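Local coordinates for Mlr3007 protein (Mesorhizobium loti, PDB 3QQM), which probably catalyses the pyridoxal 5'-phosphate-dependent transfer of amino groups between leucine, isoleucine or valine and 2-oxoglutarate, at residues M22-Q25 / S29-R32; F33-A38 / L180-L185; R74-L77 / A83-S86. All blocks are in the same frame, centred on the assembly; numbering follows the deposited sequence.

In the fold
After strand 17-25 the chain doubles back through a three-residue turn, and interaction 1 (22-25 with 29-32) closes this short hairpin. Helix 33-47 follows directly and carries the first half of interaction 2, whose partner, 180-185, comes only after 141 intervening residues. Interaction 3 (74-77 with 83-86), a second hairpin, lies nested inside this long loop. Interactions 1 and 3 reach the same four-stranded antiparallel sheet, in which strands 17-25 and 71-78 are neighbours, while interaction 2 joins the helix beside that sheet to helix 179-186. Interactions 1 and 2 touch through the salt bridge of Arg32 NH1 with Glu183 OE1 (2.9 Å), whereas interaction 3 touches neither.

Interaction 1: residues M22-Q25 / S29-R32; sequences MRWQ and SFLR
The carbonyl oxygen of Arg23 receives Leu31 N at 2.8 Å with an N-H...O angle of 173°, and Phe30 CA sends a CA-H...O contact to the same oxygen at 3.4 Å. Nearer the turn, Gln25 N donates to Ser29 O (2.9 Å), and the return bond from Ser29 N to Gln25 O is weak. A water accepts from Arg23 N and donates to Leu31 O, standing in for the direct bond in that direction. On the Trp24-Phe30 face the Phe30 ring is sandwiched: CE of the selenomethionine Met22 lies over one side, 3.6 Å from the ring centroid, and Trp24 turns an edge to the opposite side, with CD1 over its centre and the planes at 74°. A chi1 of -178° turns the indole away from its own backbone N, bringing CD1 there. Leu31 CD2 covers the Arg23 guanidinium, 3.9 Å from CZ, while Arg23 NE bonds to Leu212 O. Exchanging Phe30 for an alanine would probably open a gap and leave the Met22 methyl without its ring face and the Trp24 edge without a partner. Polar pairing therefore fixes the hairpin register, while CH-pi and edge-to-face contacts fill one of its faces.

Interaction 2: residues F33-A38 / L180-L185; sequences FDRHLA and LRAELL
Arg35 reaches across from helix 33-47 and lays its guanidinium on the backbone of helix 179-186 at Ala182 and Glu183. The tight part is this flat contact: Glu183 CA and Ala182 O lie over one face of the group, Glu183 CA being 3.7 Å from Arg35 CZ. At one end Arg35 NH1 meets the methyl CB of Ala182 at 3.7 Å, and Arg35 NE comes equally near Glu183 CB. The reach depends on a chain extended from CG to NE, since the nearest alpha carbons, Arg35 CA and Ala182 CA, remain 8.2 Å apart. No direct hydrogen bond joins the two segments.

The looser part is mediated by water. Glu183 turns its carboxylate nearly perpendicular to the guanidinium, the planes 86° apart, and its OE2 stays 4.6 Å from Arg35 NE. One water spans that separation, accepting from Arg35 NE at 3.0 Å and donating to Glu183 OE2 at 2.7 Å. Direct charge pairing goes elsewhere: Arg35 NH2 to Asp186 and Glu183 OE1 to Arg32. With just 139 Å² buried, this is a surface bridge and not a packed helix pair. The bridge joins the N-terminal sheet-and-helix unit to helix 179-186, whose Leu180 N makes a weak hydrogen bond to the phosphate of the modified Lys118; this is consistent with the two-domain class-IV aminotransferase fold, with the cofactor held near the junction.

Interaction 3: residues R74-L77 / A83-S86; sequences RLAL and ATAS. With EDO (1,2-ethanediol), chain Q.
Arg74 pairs with Ser86 through both backbone hydrogen bonds, the shorter running from Arg74 N to Ser86 O at 2.7 Å with an N-H...O angle of 162°. Its side chain leaves with CG anti to the backbone N and then bends at chi3, which folds the guanidinium over the partner strand: Ser86 CB lies over one face, 3.7 Å from Arg74 NH2. A water donates to Arg74 O, accepts weakly from Arg74 NE and also bonds to Thr84 OG1, so that it ties the arginine to Thr84, diagonally across on the same face.

Leu75, a non-hydrogen-bonded partner of Ala85, turns to the other face. Its CD1 comes within 3.3 Å of Thr84 O and rests more loosely against the methyl CB of Ala85, and the leucine packs onto helices 53-64 and 33-47.

Ala76 returns to the face of Arg74 and is joined to Thr84 by a second reciprocal pair, with Ala76 N 2.9 Å from Thr84 O. Ala76 CB touches Thr84 OG1 at 3.5 Å. A chi1 of 63° sets that hydroxyl where it meets this methyl and reaches both the water and O2 of an ethanediol, the latter by a hydrogen bond of 2.9 Å from Thr84 OG1; the ethanediol, which also bonds to Glu17, probably came from the crystallisation liquor. Ala76 O receives a CA-H...O contact from Ala83 CA at 3.2 Å as well.

Leu77 closes the run beside Ala83, with Leu77 CD1 4.3 Å from Ala83 CB, on the same helix-covered face as Leu75.

Four bridges in unbroken register and strand directions 171° apart define a regular antiparallel beta hairpin, whose strand 83-89 forms one outer edge of the four-stranded sheet.

Interaction 1: residues M22-Q25 / S29-R32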
loop_
_atom_site.group_PDB
_atom_site.type_symbol
_atom_site.label_atom_id
_atom_site.label_comp_id
_atom_site.label_asym_id
_atom_site.label_seq_id
_atom_site.Cartn_x
_atom_site.Cartn_y
_atom_site.Cartn_z
HETATM N N MSE A 22 -2.185 7.147 5.707
HETATM C CA MSE A 22 -1.159 7.273 6.708
HETATM C C MSE A 22 -1.648 7.090 8.146
HETATM O O MSE A 22 -2.853 7.208 8.437
HETATM C CB MSE A 22 -0.588 8.696 6.609
HETATM C CG MSE A 22 -0.196 9.126 5.188
HETATM SE SE MSE A 22 0.388 10.970 5.065
HETATM C CE MSE A 22 -1.241 11.881 5.600
ATOM N N ARG A 23 -0.690 6.860 9.044
ATOM C CA ARG A 23 -0.982 6.748 10.453
ATOM C C ARG A 23 -0.476 7.990 11.135
ATOM O O ARG A 23 0.728 8.275 11.110
ATOM C CB ARG A 23 -0.275 5.564 11.084
ATOM C CG ARG A 23 -0.777 5.266 12.495
ATOM C CD ARG A 23 0.194 4.428 13.329
ATOM N NE ARG A 23 0.631 3.207 12.666
ATOM C CZ ARG A 23 1.532 2.354 13.165
ATOM N NH1 ARG A 23 2.082 2.570 14.370
ATOM N NH2 ARG A 23 1.889 1.284 12.455
ATOM N N TRP A 24 -1.381 8.757 11.707
ATOM C CA TRP A 24 -1.005 9.943 12.474
ATOM C C TRP A 24 -0.799 9.507 13.911
ATOM O O TRP A 24 -1.580 8.727 14.432
ATOM C CB TRP A 24 -2.101 10.978 12.448
ATOM C CG TRP A 24 -1.777 12.251 13.171
ATOM C CD1 TRP A 24 -1.207 13.364 12.638
ATOM C CD2 TRP A 24 -2.062 12.564 14.531
ATOM N NE1 TRP A 24 -1.140 14.352 13.568
ATOM C CE2 TRP A 24 -1.644 13.891 14.746
ATOM C CE3 TRP A 24 -2.650 11.868 15.579
ATOM C CZ2 TRP A 24 -1.770 14.532 15.979
ATOM C CZ3 TRP A 24 -2.782 12.511 16.809
ATOM C CH2 TRP A 24 -2.351 13.829 16.990
ATOM N N GLN A 25 0.237 10.023 14.550
ATOM C CA GLN A 25 0.521 9.681 15.927
ATOM C C GLN A 25 0.722 10.955 16.722
ATOM O O GLN A 25 1.295 11.913 16.206
ATOM C CB GLN A 25 1.764 8.781 16.024
ATOM C CG GLN A 25 1.532 7.393 15.464
ATOM C CD GLN A 25 2.752 6.480 15.557
ATOM O OE1 GLN A 25 3.855 6.843 15.146
ATOM N NE2 GLN A 25 2.540 5.274 16.067
ATOM N N SER A 29 3.195 13.323 14.630
ATOM C CA SER A 29 2.368 13.489 13.438
ATOM C C SER A 29 2.360 12.228 12.520
ATOM O O SER A 29 2.468 11.107 12.998
ATOM C CB SER A 29 2.835 14.745 12.691
ATOM O OG SER A 29 1.995 15.057 11.595
ATOM N N PHE A 30 2.282 12.416 11.213
ATOM C CA PHE A 30 2.175 11.268 10.298
ATOM C C PHE A 30 3.430 10.442 10.197
ATOM O O PHE A 30 4.495 10.953 9.950
ATOM C CB PHE A 30 1.760 11.712 8.891
ATOM C CG PHE A 30 0.518 12.525 8.862
ATOM C CD1 PHE A 30 -0.705 11.932 8.989
ATOM C CD2 PHE A 30 0.582 13.908 8.755
ATOM C CE1 PHE A 30 -1.850 12.688 8.981
ATOM C CE2 PHE A 30 -0.558 14.675 8.747
ATOM C CZ PHE A 30 -1.781 14.057 8.839
ATOM N N LEU A 31 3.285 9.144 10.375
ATOM C CA LEU A 31 4.417 8.256 10.266
ATOM C C LEU A 31 4.859 8.263 8.781
ATOM O O LEU A 31 4.022 8.229 7.882
ATOM C CB LEU A 31 4.018 6.860 10.742
ATOM C CG LEU A 31 5.075 5.856 11.178
ATOM C CD1 LEU A 31 5.980 6.434 12.281
ATOM C CD2 LEU A 31 4.401 4.539 11.672
ATOM N N ARG A 32 6.168 8.416 8.550
ATOM C CA ARG A 32 6.726 8.422 7.196
ATOM C C ARG A 32 6.105 9.527 6.323
ATOM O O ARG A 32 5.971 9.378 5.115
ATOM C CB ARG A 32 6.559 7.031 6.539
ATOM C CG ARG A 32 7.476 5.977 7.114
ATOM C CD ARG A 32 7.181 4.586 6.535
ATOM N NE ARG A 32 6.006 4.003 7.162
ATOM C CZ ARG A 32 6.048 3.335 8.311
ATOM N NH1 ARG A 32 7.217 3.126 8.930
ATOM N NH2 ARG A 32 4.928 2.854 8.832
HETATM O O HOH W 1 1.988 6.179 8.131
#

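Interaction 2: residues F33-A38 / L180-L185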
loop_
_atom_site.group_PDB
_atom_site.type_symbol
_atom_site.label_atom_id
_atom_site.label_comp_id
_atom_site.label_asym_id
_atom_site.label_seq_id
_atom_site.Cartn_x
_atom_site.Cartn_y
_atom_site.Cartn_z
ATOM N N PHE A 33 5.776 10.645 6.972
ATOM C CA PHE A 33 5.127 11.775 6.327
ATOM C C PHE A 33 5.840 12.247 5.089
ATOM O O PHE A 33 5.227 12.371 4.055
ATOM C CB PHE A 33 4.950 12.926 7.339
ATOM C CG PHE A 33 4.025 14.053 6.876
ATOM C CD1 PHE A 33 2.979 13.822 5.977
ATOM C CD2 PHE A 33 4.044 15.274 7.549
ATOM C CE1 PHE A 33 2.096 14.851 5.636
ATOM C CE2 PHE A 33 3.144 16.293 7.225
ATOM C CZ PHE A 33 2.181 16.080 6.272
ATOM N N ASP A 34 7.137 12.467 5.171
ATOM C CA ASP A 34 7.858 12.957 4.008
ATOM C C ASP A 34 7.830 11.943 2.850
ATOM O O ASP A 34 7.683 12.335 1.705
ATOM C CB ASP A 34 9.271 13.430 4.357
ATOM C CG ASP A 34 10.094 12.381 5.035
ATOM O OD1 ASP A 34 9.596 11.243 5.220
ATOM O OD2 ASP A 34 11.245 12.704 5.393
ATOM N N ARG A 35 7.940 10.666 3.142
ATOM C CA ARG A 35 7.861 9.696 2.082
ATOM C C ARG A 35 6.488 9.787 1.395
ATOM O O ARG A 35 6.436 9.767 0.188
ATOM C CB ARG A 35 8.139 8.286 2.570
ATOM C CG ARG A 35 9.597 8.069 3.035
ATOM C CD ARG A 35 9.885 6.597 3.277
ATOM N NE ARG A 35 11.271 6.370 3.650
ATOM C CZ ARG A 35 12.279 6.204 2.782
ATOM N NH1 ARG A 35 12.071 6.279 1.475
ATOM N NH2 ARG A 35 13.519 6.005 3.233
ATOM N N HIS A 36 5.402 9.939 2.175
ATOM C CA HIS A 36 4.044 10.035 1.607
ATOM C C HIS A 36 3.873 11.239 0.696
ATOM O O HIS A 36 3.308 11.116 -0.378
ATOM C CB HIS A 36 2.951 10.055 2.692
ATOM C CG HIS A 36 2.756 8.734 3.370
ATOM N ND1 HIS A 36 2.093 7.681 2.772
ATOM C CD2 HIS A 36 3.139 8.290 4.592
ATOM C CE1 HIS A 36 2.101 6.643 3.587
ATOM N NE2 HIS A 36 2.728 6.986 4.696
ATOM N N LEU A 37 4.330 12.402 1.145
ATOM C CA LEU A 37 4.224 13.621 0.355
ATOM C C LEU A 37 5.146 13.543 -0.880
ATOM O O LEU A 37 4.785 13.988 -1.949
ATOM C CB LEU A 37 4.542 14.845 1.219
ATOM C CG LEU A 37 3.557 15.076 2.365
ATOM C CD1 LEU A 37 3.963 16.242 3.225
ATOM C CD2 LEU A 37 2.182 15.325 1.823
ATOM N N ALA A 38 6.317 12.953 -0.727
ATOM C CA ALA A 38 7.229 12.802 -1.861
ATOM C C ALA A 38 6.509 12.033 -2.959
ATOM O O ALA A 38 6.504 12.462 -4.103
ATOM C CB ALA A 38 8.523 12.082 -1.471
ATOM N N LEU A 180 6.173 2.036 3.178
ATOM C CA LEU A 180 6.848 1.197 4.160
ATOM C C LEU A 180 7.953 0.477 3.379
ATOM O O LEU A 180 9.100 0.461 3.786
ATOM C CB LEU A 180 5.899 0.187 4.793
ATOM C CG LEU A 180 6.576 -0.855 5.695
ATOM C CD1 LEU A 180 7.197 -0.195 6.952
ATOM C CD2 LEU A 180 5.645 -1.986 6.114
ATOM N N ARG A 181 7.588 -0.061 2.222
ATOM C CA ARG A 181 8.516 -0.788 1.353
ATOM C C ARG A 181 9.745 0.034 1.103
ATOM O O ARG A 181 10.852 -0.448 1.259
ATOM C CB ARG A 181 7.856 -1.104 0.017
ATOM C CG ARG A 181 8.743 -1.803 -1.004
ATOM C CD ARG A 181 7.977 -1.940 -2.321
ATOM N NE ARG A 181 8.738 -2.618 -3.372
ATOM C CZ ARG A 181 9.590 -2.027 -4.187
ATOM N NH1 ARG A 181 9.828 -0.718 -4.091
ATOM N NH2 ARG A 181 10.219 -2.756 -5.109
ATOM N N ALA A 182 9.549 1.289 0.721
ATOM C CA ALA A 182 10.661 2.173 0.463
ATOM C C ALA A 182 11.528 2.359 1.712
ATOM O O ALA A 182 12.752 2.394 1.628
ATOM C CB ALA A 182 10.145 3.523 -0.011
ATOM N N GLU A 183 10.911 2.524 2.872
ATOM C CA GLU A 183 11.709 2.738 4.066
ATOM C C GLU A 183 12.567 1.507 4.383
ATOM O O GLU A 183 13.719 1.645 4.779
ATOM C CB GLU A 183 10.836 3.086 5.268
ATOM C CG GLU A 183 11.625 3.605 6.513
ATOM C CD GLU A 183 10.701 3.993 7.667
ATOM O OE1 GLU A 183 10.006 3.107 8.209
ATOM O OE2 GLU A 183 10.704 5.188 8.069
ATOM N N LEU A 184 11.990 0.321 4.228
ATOM C CA LEU A 184 12.703 -0.903 4.518
ATOM C C LEU A 184 13.838 -1.121 3.522
ATOM O O LEU A 184 14.878 -1.674 3.881
ATOM C CB LEU A 184 11.756 -2.106 4.514
ATOM C CG LEU A 184 10.636 -2.160 5.553
ATOM C CD1 LEU A 184 9.747 -3.352 5.241
ATOM C CD2 LEU A 184 11.168 -2.233 6.991
ATOM N N LEU A 185 13.649 -0.684 2.276
ATOM C CA LEU A 185 14.681 -0.835 1.263
ATOM C C LEU A 185 15.827 0.092 1.567
ATOM O O LEU A 185 16.991 -0.315 1.497
ATOM C CB LEU A 185 14.135 -0.572 -0.154
ATOM C CG LEU A 185 13.314 -1.710 -0.786
ATOM C CD1 LEU A 185 12.543 -1.250 -2.012
ATOM C CD2 LEU A 185 14.245 -2.890 -1.129
HETATM O O HOH W 2 11.847 7.066 6.559
#

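Interaction 3: residues R74-L77 / A83-S86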
loop_
_atom_site.group_PDB
_atom_site.type_symbol
_atom_site.label_atom_id
_atom_site.label_comp_id
_atom_site.label_asym_id
_atom_site.label_seq_id
_atom_site.Cartn_x
_atom_site.Cartn_y
_atom_site.Cartn_z
ATOM N N ARG A 74 -6.806 9.368 5.496
ATOM C CA ARG A 74 -6.833 9.186 4.058
ATOM C C ARG A 74 -6.831 10.553 3.374
ATOM O O ARG A 74 -7.754 11.348 3.555
ATOM C CB ARG A 74 -8.066 8.399 3.597
ATOM C CG ARG A 74 -8.011 8.068 2.094
ATOM C CD ARG A 74 -9.327 7.624 1.488
ATOM N NE ARG A 74 -10.334 8.682 1.595
ATOM C CZ ARG A 74 -11.391 8.650 2.410
ATOM N NH1 ARG A 74 -11.673 7.560 3.136
ATOM N NH2 ARG A 74 -12.217 9.678 2.444
ATOM N N LEU A 75 -5.809 10.785 2.553
ATOM C CA LEU A 75 -5.645 12.025 1.778
ATOM C C LEU A 75 -5.913 11.689 0.325
ATOM O O LEU A 75 -5.384 10.699 -0.163
ATOM C CB LEU A 75 -4.229 12.547 1.913
ATOM C CG LEU A 75 -3.904 13.867 1.225
ATOM C CD1 LEU A 75 -4.719 15.024 1.822
ATOM C CD2 LEU A 75 -2.379 14.149 1.307
ATOM N N ALA A 76 -6.744 12.485 -0.358
ATOM C CA ALA A 76 -7.075 12.245 -1.769
ATOM C C ALA A 76 -6.968 13.524 -2.587
ATOM O O ALA A 76 -7.342 14.589 -2.128
ATOM C CB ALA A 76 -8.471 11.647 -1.914
ATOM N N LEU A 77 -6.461 13.383 -3.810
ATOM C CA LEU A 77 -6.285 14.497 -4.727
ATOM C C LEU A 77 -6.882 14.206 -6.110
ATOM O O LEU A 77 -6.583 13.184 -6.731
ATOM C CB LEU A 77 -4.796 14.768 -4.885
ATOM C CG LEU A 77 -4.364 15.919 -5.781
ATOM C CD1 LEU A 77 -4.782 17.274 -5.171
ATOM C CD2 LEU A 77 -2.849 15.839 -6.011
ATOM N N ALA A 83 -9.034 18.495 -3.075
ATOM C CA ALA A 83 -8.466 17.573 -2.097
ATOM C C ALA A 83 -9.324 17.340 -0.866
ATOM O O ALA A 83 -10.073 18.209 -0.428
ATOM C CB ALA A 83 -7.104 18.075 -1.645
ATOM N N THR A 84 -9.184 16.149 -0.304
ATOM C CA THR A 84 -9.878 15.774 0.895
ATOM C C THR A 84 -8.948 15.032 1.825
ATOM O O THR A 84 -7.981 14.409 1.393
ATOM C CB THR A 84 -11.119 14.849 0.613
ATOM O OG1 THR A 84 -10.680 13.605 0.025
ATOM C CG2 THR A 84 -12.133 15.551 -0.298
ATOM N N ALA A 85 -9.250 15.131 3.115
ATOM C CA ALA A 85 -8.533 14.422 4.152
ATOM C C ALA A 85 -9.566 13.941 5.173
ATOM O O ALA A 85 -10.426 14.704 5.625
ATOM C CB ALA A 85 -7.493 15.294 4.801
ATOM N N SER A 86 -9.497 12.655 5.494
ATOM C CA SER A 86 -10.371 12.036 6.460
ATOM C C SER A 86 -9.547 11.308 7.505
ATOM O O SER A 86 -8.632 10.528 7.162
ATOM C CB SER A 86 -11.280 11.037 5.770
ATOM O OG SER A 86 -11.996 10.254 6.707
HETATM C C1 EDO Q . -11.448 15.492 -4.440
HETATM O O1 EDO Q . -12.556 14.688 -4.848
HETATM C C2 EDO Q . -10.421 14.668 -3.656
HETATM O O2 EDO Q . -11.008 13.623 -2.879
HETATM O O HOH W 3 -10.015 11.435 1.714
#